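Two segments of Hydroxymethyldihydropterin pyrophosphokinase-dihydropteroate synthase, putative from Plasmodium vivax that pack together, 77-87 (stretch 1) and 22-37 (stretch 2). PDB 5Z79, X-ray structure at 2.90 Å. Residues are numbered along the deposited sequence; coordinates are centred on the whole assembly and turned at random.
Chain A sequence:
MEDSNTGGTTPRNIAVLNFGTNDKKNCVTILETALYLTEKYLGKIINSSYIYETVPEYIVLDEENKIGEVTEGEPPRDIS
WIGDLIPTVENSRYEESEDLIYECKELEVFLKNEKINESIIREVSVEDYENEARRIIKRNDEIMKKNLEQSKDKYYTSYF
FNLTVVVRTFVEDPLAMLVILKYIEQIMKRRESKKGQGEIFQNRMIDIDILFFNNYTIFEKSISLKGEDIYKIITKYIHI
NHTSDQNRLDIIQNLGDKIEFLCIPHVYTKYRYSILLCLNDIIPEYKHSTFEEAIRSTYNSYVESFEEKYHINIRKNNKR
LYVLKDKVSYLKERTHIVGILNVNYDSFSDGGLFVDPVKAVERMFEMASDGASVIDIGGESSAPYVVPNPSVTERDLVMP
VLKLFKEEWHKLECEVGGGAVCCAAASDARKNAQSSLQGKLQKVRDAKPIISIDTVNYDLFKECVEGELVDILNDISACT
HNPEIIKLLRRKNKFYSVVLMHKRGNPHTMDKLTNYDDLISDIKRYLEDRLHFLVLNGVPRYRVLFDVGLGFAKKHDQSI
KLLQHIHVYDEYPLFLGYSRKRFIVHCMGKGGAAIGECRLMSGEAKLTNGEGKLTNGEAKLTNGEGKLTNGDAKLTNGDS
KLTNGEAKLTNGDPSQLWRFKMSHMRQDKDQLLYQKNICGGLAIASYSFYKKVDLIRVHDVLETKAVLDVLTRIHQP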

ATOM      1  N   ARG A  77       6.729  24.892 -30.003  1.00 44.70           N
ATOM      2  CA  ARG A  77       6.648  23.504 -30.448  1.00 41.55           C
ATOM      3  C   ARG A  77       5.685  23.321 -31.633  1.00 40.36           C
ATOM      4  O   ARG A  77       4.527  22.992 -31.426  1.00 40.05           O
ATOM      5  CB  ARG A  77       6.223  22.604 -29.288  1.00 40.19           C
ATOM      6  N   ASP A  78       6.145  23.493 -32.866  1.00 39.49           N
ATOM      7  CA  ASP A  78       5.240  23.355 -34.011  1.00 38.87           C
ATOM      8  C   ASP A  78       5.520  22.206 -34.942  1.00 37.68           C
ATOM      9  O   ASP A  78       6.608  22.065 -35.440  1.00 37.51           O
ATOM     10  CB  ASP A  78       5.232  24.612 -34.850  1.00 40.40           C
ATOM     11  CG  ASP A  78       4.125  24.617 -35.831  1.00 40.72           C
ATOM     12  OD1 ASP A  78       3.104  24.021 -35.523  1.00 40.89           O
ATOM     13  OD2 ASP A  78       4.254  25.204 -36.910  1.00 40.87           O
ATOM     14  N   ILE A  79       4.508  21.402 -35.195  1.00 37.00           N
ATOM     15  CA  ILE A  79       4.653  20.261 -36.102  1.00 35.99           C
ATOM     16  C   ILE A  79       3.391  20.135 -36.971  1.00 36.37           C
ATOM     17  O   ILE A  79       3.057  19.034 -37.413  1.00 35.58           O
ATOM     18  CB  ILE A  79       4.786  18.934 -35.294  1.00 34.65           C
ATOM     19  CG1 ILE A  79       3.518  18.677 -34.422  1.00 34.62           C
ATOM     20  CG2 ILE A  79       6.037  18.947 -34.430  1.00 34.33           C
ATOM     21  CD1 ILE A  79       3.425  17.277 -33.814  1.00 33.40           C
ATOM     22  N   SER A  80       2.688  21.246 -37.202  1.00 37.70           N
ATOM     23  CA  SER A  80       1.393  21.220 -37.915  1.00 38.31           C
ATOM     24  C   SER A  80       1.567  21.006 -39.444  1.00 38.46           C
ATOM     25  O   SER A  80       0.582  21.006 -40.203  1.00 39.13           O
ATOM     26  CB  SER A  80       0.661  22.525 -37.668  1.00 39.87           C
ATOM     27  OG  SER A  80       1.464  23.575 -38.177  1.00 40.78           O
ATOM     28  N   TRP A  81       2.831  20.843 -39.861  1.00 37.96           N
ATOM     29  CA  TRP A  81       3.250  20.580 -41.233  1.00 38.04           C
ATOM     30  C   TRP A  81       3.631  19.111 -41.448  1.00 36.69           C
ATOM     31  O   TRP A  81       3.796  18.697 -42.569  1.00 36.74           O
ATOM     32  CB  TRP A  81       4.458  21.477 -41.595  1.00 38.60           C
ATOM     33  CG  TRP A  81       5.581  21.406 -40.592  1.00 37.87           C
ATOM     34  CD1 TRP A  81       5.759  22.206 -39.478  1.00 38.29           C
ATOM     35  CD2 TRP A  81       6.648  20.468 -40.576  1.00 36.75           C
ATOM     36  NE1 TRP A  81       6.878  21.823 -38.778  1.00 37.50           N
ATOM     37  CE2 TRP A  81       7.451  20.761 -39.426  1.00 36.54           C
ATOM     38  CE3 TRP A  81       7.018  19.413 -41.414  1.00 36.03           C
ATOM     39  CZ2 TRP A  81       8.617  20.024 -39.097  1.00 35.63           C
ATOM     40  CZ3 TRP A  81       8.183  18.669 -41.091  1.00 35.11           C
ATOM     41  CH2 TRP A  81       8.965  18.982 -39.922  1.00 34.92           C
ATOM     42  N   ILE A  82       3.772  18.315 -40.395  1.00 35.61           N
ATOM     43  CA  ILE A  82       4.353  16.966 -40.554  1.00 34.45           C
ATOM     44  C   ILE A  82       3.477  15.982 -41.326  1.00 34.29           C
ATOM     45  O   ILE A  82       3.956  15.121 -42.060  1.00 33.86           O
ATOM     46  CB  ILE A  82       4.753  16.338 -39.183  1.00 33.43           C
ATOM     47  CG1 ILE A  82       6.198  16.768 -38.839  1.00 33.33           C
ATOM     48  CG2 ILE A  82       4.600  14.793 -39.198  1.00 32.41           C
ATOM     49  CD1 ILE A  82       6.821  16.056 -37.645  1.00 32.42           C
ATOM     50  N   GLY A  83       2.187  16.081 -41.102  1.00 34.71           N
ATOM     51  CA  GLY A  83       1.282  15.129 -41.683  1.00 34.64           C
ATOM     52  C   GLY A  83       1.356  15.267 -43.181  1.00 35.40           C
ATOM     53  O   GLY A  83       1.479  14.260 -43.885  1.00 35.07           O
ATOM     54  N   ASP A  84       1.298  16.515 -43.659  1.00 36.53           N
ATOM     55  CA  ASP A  84       1.301  16.762 -45.110  1.00 37.47           C
ATOM     56  C   ASP A  84       2.667  16.553 -45.798  1.00 37.14           C
ATOM     57  O   ASP A  84       2.799  16.675 -47.008  1.00 37.88           O
ATOM     58  CB  ASP A  84       0.569  18.082 -45.521  1.00 39.04           C
ATOM     59  CG  ASP A  84       1.135  19.337 -44.899  1.00 39.45           C
ATOM     60  OD1 ASP A  84       2.364  19.434 -44.651  1.00 38.86           O
ATOM     61  OD2 ASP A  84       0.314  20.267 -44.733  1.00 40.56           O
ATOM     62  N   LEU A  85       3.570  15.972 -45.070  1.00 36.08           N
ATOM     63  CA  LEU A  85       4.814  15.614 -45.639  1.00 35.62           C
ATOM     64  C   LEU A  85       4.795  14.166 -46.078  1.00 35.16           C
ATOM     65  O   LEU A  85       5.357  13.822 -47.034  1.00 35.58           O
ATOM     66  CB  LEU A  85       5.872  15.830 -44.593  1.00 34.68           C
ATOM     67  CG  LEU A  85       7.272  15.390 -44.860  1.00 34.48           C
ATOM     68  CD1 LEU A  85       8.143  16.610 -44.788  1.00 35.55           C
ATOM     69  CD2 LEU A  85       7.643  14.421 -43.776  1.00 33.54           C
ATOM     70  N   ILE A  86       4.086  13.322 -45.398  1.00 34.40           N
ATOM     71  CA  ILE A  86       4.088  11.888 -45.670  1.00 33.82           C
ATOM     72  C   ILE A  86       3.773  11.476 -47.110  1.00 34.62           C
ATOM     73  O   ILE A  86       4.589  10.756 -47.747  1.00 34.46           O
ATOM     74  CB  ILE A  86       3.105  11.153 -44.725  1.00 33.26           C
ATOM     75  CG1 ILE A  86       3.643  11.178 -43.286  1.00 32.34           C
ATOM     76  CG2 ILE A  86       2.746   9.738 -45.230  1.00 33.09           C
ATOM     77  CD1 ILE A  86       5.114  10.823 -43.130  1.00 31.70           C
ATOM     78  N   PRO A  87       2.598  11.895 -47.643  1.00 35.59           N
ATOM     79  CA  PRO A  87       2.221  11.466 -48.999  1.00 36.51           C
ATOM     80  C   PRO A  87       3.010  12.118 -50.126  1.00 37.31           C
ATOM     81  O   PRO A  87       2.942  11.637 -51.237  1.00 38.00           O
ATOM     82  CB  PRO A  87       0.778  11.898 -49.096  1.00 37.42           C
ATOM     83  CG  PRO A  87       0.709  13.103 -48.215  1.00 37.42           C
ATOM     84  CD  PRO A  87       1.593  12.798 -47.064  1.00 36.07           C
TER
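Stretch 2, residues 22-37: NDKKNCVTILETALYL

How does stretch 2 run along stretch 1? Its first residues, 22 to 26, form a loop or turn, and from Cys 27 to Leu 37 the chain is helical, with Asn 26 at the N-cap position. Both stretches advance in the same general direction: Asp 23 lies nearest Arg 77, with their CA atoms 7.1 Å apart, and farther along the CA atoms of Thr 33 and Ile 82 are 8.0 Å apart. Asn 26, just before the helix, and Thr 29, Thr 33 and Tyr 36 within it point toward stretch 1, the three helical residues at the spacing expected of one face. Stretch 1 is mostly irregular, with a type I turn from Ile 79 to Ile 82, closed by Ile 82 N bonding to Ile 79 O at 3.1 Å, and a short 3-10 segment beginning at Gly 83.

What satisfies the polar groups where the helix begins? The carbonyl of Arg 77 is the acceptor for stretch 2, receiving two weak hydrogen bonds, from Lys 25 NZ to Arg 77 O at 3.1 Å and from Asn 26 ND2 to Arg 77 O at 3.4 Å. The same amide has a shorter bond within its own stretch, Asn 26 ND2 to Asp 23 OD2 at 2.9 Å. Asp 23 also accepts from the backbone, Asn 26 N to Asp 23 OD1 at 3.1 Å and nearly straight, so its carboxylate braces the loop before the helix. The side chain of Asn 26 makes no capping bond; its OD1 instead lies 3.4 Å from Ile 79 CD1.

Which contacts carry the middle of the interface? They are largely apolar. Ile 79 CG2 approaches Ile 30 CD1 at 4.4 Å, and Ile 82 CD1 meets Ile 30 CG1 at the same distance, so two isoleucines of stretch 1 share one on the helix. Ile 82 CG2 also lies 3.3 Å from Thr 33 OG1. This methyl offers the hydroxyl no hydrogen bond, but Thr 33 OG1 is satisfied elsewhere in the structure.

How does the contact end, and what holds stretch 1 in shape? At the far end Ile 86 CD1 reaches Tyr 36 CD2 at 3.6 Å, approaching the ring obliquely. The polar groups of stretch 1 are partly met from within: Asp 78 OD1 accepts from Ser 80 N at 3.3 Å and from Ser 80 OG at 3.2 Å, while Trp 81 NE1 makes a weak bond to Asp 78 O at 3.4 Å. These local bonds help hold the turn that presents Ile 79 and Ile 82 to the helix.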

ATOM      1  N   ASN A  22      14.633  16.685 -28.470  1.00 33.16           N
ATOM      2  CA  ASN A  22      14.398  17.530 -27.268  1.00 34.05           C
ATOM      3  C   ASN A  22      12.947  17.908 -27.009  1.00 34.13           C
ATOM      4  O   ASN A  22      12.653  18.407 -25.927  1.00 34.81           O
ATOM      5  CB  ASN A  22      15.163  18.853 -27.371  1.00 35.32           C
ATOM      6  CG  ASN A  22      16.661  18.675 -27.214  1.00 35.64           C
ATOM      7  OD1 ASN A  22      17.425  19.079 -28.079  1.00 35.98           O
ATOM      8  ND2 ASN A  22      17.092  18.078 -26.104  1.00 35.63           N
ATOM      9  N   ASP A  23      12.052  17.689 -27.985  1.00 33.58           N
ATOM     10  CA  ASP A  23      10.684  18.203 -27.915  1.00 33.87           C
ATOM     11  C   ASP A  23       9.757  17.174 -27.268  1.00 33.08           C
ATOM     12  O   ASP A  23       9.253  16.278 -27.957  1.00 32.21           O
ATOM     13  CB  ASP A  23      10.180  18.597 -29.309  1.00 33.93           C
ATOM     14  CG  ASP A  23       8.726  19.072 -29.306  1.00 34.33           C
ATOM     15  OD1 ASP A  23       8.024  18.866 -28.306  1.00 34.30           O
ATOM     16  OD2 ASP A  23       8.259  19.647 -30.307  1.00 34.74           O
ATOM     17  N   LYS A  24       9.522  17.307 -25.957  1.00 33.48           N
ATOM     18  CA  LYS A  24       8.659  16.372 -25.229  1.00 32.86           C
ATOM     19  C   LYS A  24       7.173  16.329 -25.673  1.00 32.69           C
ATOM     20  O   LYS A  24       6.536  15.278 -25.639  1.00 31.89           O
ATOM     21  CB  LYS A  24       8.724  16.661 -23.720  1.00 33.55           C
ATOM     22  CG  LYS A  24       7.962  15.637 -22.888  1.00 32.97           C
ATOM     23  CD  LYS A  24       7.582  16.126 -21.516  1.00 33.85           C
ATOM     24  CE  LYS A  24       6.687  15.070 -20.864  1.00 33.24           C
ATOM     25  NZ  LYS A  24       6.597  15.345 -19.399  1.00 34.09           N
ATOM     26  N   LYS A  25       6.594  17.464 -26.018  1.00 33.57           N
ATOM     27  CA  LYS A  25       5.168  17.446 -26.312  1.00 33.60           C
ATOM     28  C   LYS A  25       4.904  16.625 -27.551  1.00 32.73           C
ATOM     29  O   LYS A  25       4.052  15.774 -27.537  1.00 32.16           O
ATOM     30  CB  LYS A  25       4.594  18.848 -26.503  1.00 34.89           C
ATOM     31  CG  LYS A  25       3.056  18.876 -26.467  1.00 35.17           C
ATOM     32  CD  LYS A  25       2.467  20.194 -26.982  1.00 36.49           C
ATOM     33  CE  LYS A  25       2.601  20.306 -28.514  1.00 36.36           C
ATOM     34  NZ  LYS A  25       2.802  21.647 -29.174  1.00 37.61           N
ATOM     35  N   ASN A  26       5.687  16.894 -28.594  1.00 32.72           N
ATOM     36  CA  ASN A  26       5.576  16.297 -29.913  1.00 32.14           C
ATOM     37  C   ASN A  26       6.604  15.174 -30.159  1.00 31.18           C
ATOM     38  O   ASN A  26       6.858  14.729 -31.285  1.00 30.81           O
ATOM     39  CB  ASN A  26       5.835  17.405 -30.927  1.00 32.95           C
ATOM     40  CG  ASN A  26       4.894  18.575 -30.765  1.00 34.10           C
ATOM     41  OD1 ASN A  26       3.686  18.380 -30.615  1.00 34.16           O
ATOM     42  ND2 ASN A  26       5.431  19.797 -30.832  1.00 35.12           N
ATOM     43  N   CYS A  27       7.191  14.735 -29.076  1.00 30.92           N
ATOM     44  CA  CYS A  27       8.125  13.635 -29.063  1.00 30.16           C
ATOM     45  C   CYS A  27       7.735  12.387 -29.922  1.00 29.32           C
ATOM     46  O   CYS A  27       8.495  11.965 -30.786  1.00 29.04           O
ATOM     47  CB  CYS A  27       8.294  13.253 -27.586  1.00 30.10           C
ATOM     48  SG  CYS A  27       9.447  11.923 -27.304  1.00 29.40           S
ATOM     49  N   VAL A  28       6.575  11.798 -29.658  1.00 29.04           N
ATOM     50  CA  VAL A  28       6.202  10.542 -30.311  1.00 28.37           C
ATOM     51  C   VAL A  28       6.136  10.712 -31.834  1.00 28.48           C
ATOM     52  O   VAL A  28       6.722   9.952 -32.548  1.00 28.11           O
ATOM     53  CB  VAL A  28       4.830  10.012 -29.820  1.00 28.23           C
ATOM     54  CG1 VAL A  28       4.440   8.727 -30.534  1.00 27.69           C
ATOM     55  CG2 VAL A  28       4.860   9.785 -28.326  1.00 28.17           C
ATOM     56  N   THR A  29       5.405  11.724 -32.290  1.00 29.12           N
ATOM     57  CA  THR A  29       5.225  12.034 -33.694  1.00 29.44           C
ATOM     58  C   THR A  29       6.545  12.288 -34.406  1.00 29.50           C
ATOM     59  O   THR A  29       6.713  11.894 -35.555  1.00 29.44           O
ATOM     60  CB  THR A  29       4.410  13.330 -33.866  1.00 30.37           C
ATOM     61  OG1 THR A  29       3.344  13.390 -32.909  1.00 30.51           O
ATOM     62  CG2 THR A  29       3.825  13.406 -35.234  1.00 30.74           C
ATOM     63  N   ILE A  30       7.470  12.960 -33.737  1.00 29.73           N
ATOM     64  CA  ILE A  30       8.747  13.277 -34.328  1.00 29.91           C
ATOM     65  C   ILE A  30       9.575  12.002 -34.505  1.00 29.21           C
ATOM     66  O   ILE A  30      10.193  11.804 -35.530  1.00 29.24           O
ATOM     67  CB  ILE A  30       9.504  14.328 -33.492  1.00 30.49           C
ATOM     68  CG1 ILE A  30       8.993  15.737 -33.794  1.00 31.46           C
ATOM     69  CG2 ILE A  30      10.992  14.291 -33.771  1.00 30.52           C
ATOM     70  CD1 ILE A  30       9.431  16.781 -32.782  1.00 32.19           C
ATOM     71  N   LEU A  31       9.599  11.125 -33.521  1.00 28.68           N
ATOM     72  CA  LEU A  31      10.419   9.908 -33.645  1.00 28.16           C
ATOM     73  C   LEU A  31       9.737   8.952 -34.593  1.00 27.84           C
ATOM     74  O   LEU A  31      10.380   8.317 -35.382  1.00 27.74           O
ATOM     75  CB  LEU A  31      10.697   9.233 -32.279  1.00 27.83           C
ATOM     76  CG  LEU A  31      11.389  10.158 -31.245  1.00 28.30           C
ATOM     77  CD1 LEU A  31      11.149   9.695 -29.828  1.00 28.14           C
ATOM     78  CD2 LEU A  31      12.880  10.285 -31.495  1.00 28.57           C
ATOM     79  N   GLU A  32       8.423   8.864 -34.552  1.00 27.79           N
ATOM     80  CA  GLU A  32       7.725   7.894 -35.361  1.00 27.59           C
ATOM     81  C   GLU A  32       7.680   8.390 -36.776  1.00 28.06           C
ATOM     82  O   GLU A  32       7.755   7.564 -37.717  1.00 28.02           O
ATOM     83  CB  GLU A  32       6.338   7.591 -34.803  1.00 27.49           C
ATOM     84  CG  GLU A  32       6.415   6.741 -33.523  1.00 27.01           C
ATOM     85  CD  GLU A  32       5.069   6.238 -33.014  1.00 26.92           C
ATOM     86  OE1 GLU A  32       4.023   6.832 -33.392  1.00 27.30           O
ATOM     87  OE2 GLU A  32       5.077   5.245 -32.233  1.00 26.55           O
ATOM     88  N   THR A  33       7.628   9.702 -36.987  1.00 28.62           N
ATOM     89  CA  THR A  33       7.922  10.164 -38.349  1.00 29.13           C
ATOM     90  C   THR A  33       9.351   9.721 -38.819  1.00 29.00           C
ATOM     91  O   THR A  33       9.525   9.280 -39.944  1.00 29.17           O
ATOM     92  CB  THR A  33       7.711  11.684 -38.529  1.00 29.90           C
ATOM     93  OG1 THR A  33       6.297  12.006 -38.539  1.00 30.25           O
ATOM     94  CG2 THR A  33       8.366  12.169 -39.849  1.00 30.46           C
ATOM     95  N   ALA A  34      10.359   9.825 -37.949  1.00 28.80           N
ATOM     96  CA  ALA A  34      11.750   9.518 -38.311  1.00 28.83           C
ATOM     97  C   ALA A  34      11.996   8.035 -38.511  1.00 28.40           C
ATOM     98  O   ALA A  34      12.882   7.670 -39.253  1.00 28.57           O
ATOM     99  CB  ALA A  34      12.709  10.078 -37.280  1.00 28.90           C
ATOM    100  N   LEU A  35      11.212   7.195 -37.839  1.00 27.94           N
ATOM    101  CA  LEU A  35      11.296   5.733 -37.994  1.00 27.64           C
ATOM    102  C   LEU A  35      10.683   5.311 -39.303  1.00 27.91           C
ATOM    103  O   LEU A  35      11.067   4.297 -39.842  1.00 27.95           O
ATOM    104  CB  LEU A  35      10.510   4.984 -36.905  1.00 27.18           C
ATOM    105  CG  LEU A  35      11.005   4.855 -35.466  1.00 26.90           C
ATOM    106  CD1 LEU A  35      10.000   4.187 -34.552  1.00 26.56           C
ATOM    107  CD2 LEU A  35      12.257   4.031 -35.429  1.00 26.92           C
ATOM    108  N   TYR A  36       9.682   6.054 -39.768  1.00 28.19           N
ATOM    109  CA  TYR A  36       8.970   5.745 -41.004  1.00 28.60           C
ATOM    110  C   TYR A  36       9.854   6.024 -42.152  1.00 29.10           C
ATOM    111  O   TYR A  36      10.048   5.157 -42.968  1.00 29.31           O
ATOM    112  CB  TYR A  36       7.728   6.610 -41.155  1.00 28.94           C
ATOM    113  CG  TYR A  36       7.042   6.504 -42.494  1.00 29.59           C
ATOM    114  CD1 TYR A  36       6.549   5.282 -42.948  1.00 29.64           C
ATOM    115  CD2 TYR A  36       6.837   7.641 -43.293  1.00 30.29           C
ATOM    116  CE1 TYR A  36       5.894   5.190 -44.156  1.00 30.38           C
ATOM    117  CE2 TYR A  36       6.199   7.551 -44.521  1.00 31.02           C
ATOM    118  CZ  TYR A  36       5.728   6.325 -44.951  1.00 31.07           C
ATOM    119  OH  TYR A  36       5.074   6.204 -46.179  1.00 31.94           O
ATOM    120  N   LEU A  37      10.391   7.230 -42.233  1.00 29.38           N
ATOM    121  CA  LEU A  37      11.303   7.560 -43.321  1.00 29.93           C
ATOM    122  C   LEU A  37      12.508   6.651 -43.362  1.00 29.79           C
ATOM    123  O   LEU A  37      12.946   6.269 -44.402  1.00 30.22           O
ATOM    124  CB  LEU A  37      11.789   8.976 -43.183  1.00 30.27           C
ATOM    125  CG  LEU A  37      10.605   9.917 -43.203  1.00 30.61           C
ATOM    126  CD1 LEU A  37      11.090  11.293 -42.785  1.00 30.96           C
ATOM    127  CD2 LEU A  37       9.915   9.949 -44.563  1.00 31.28           C
TER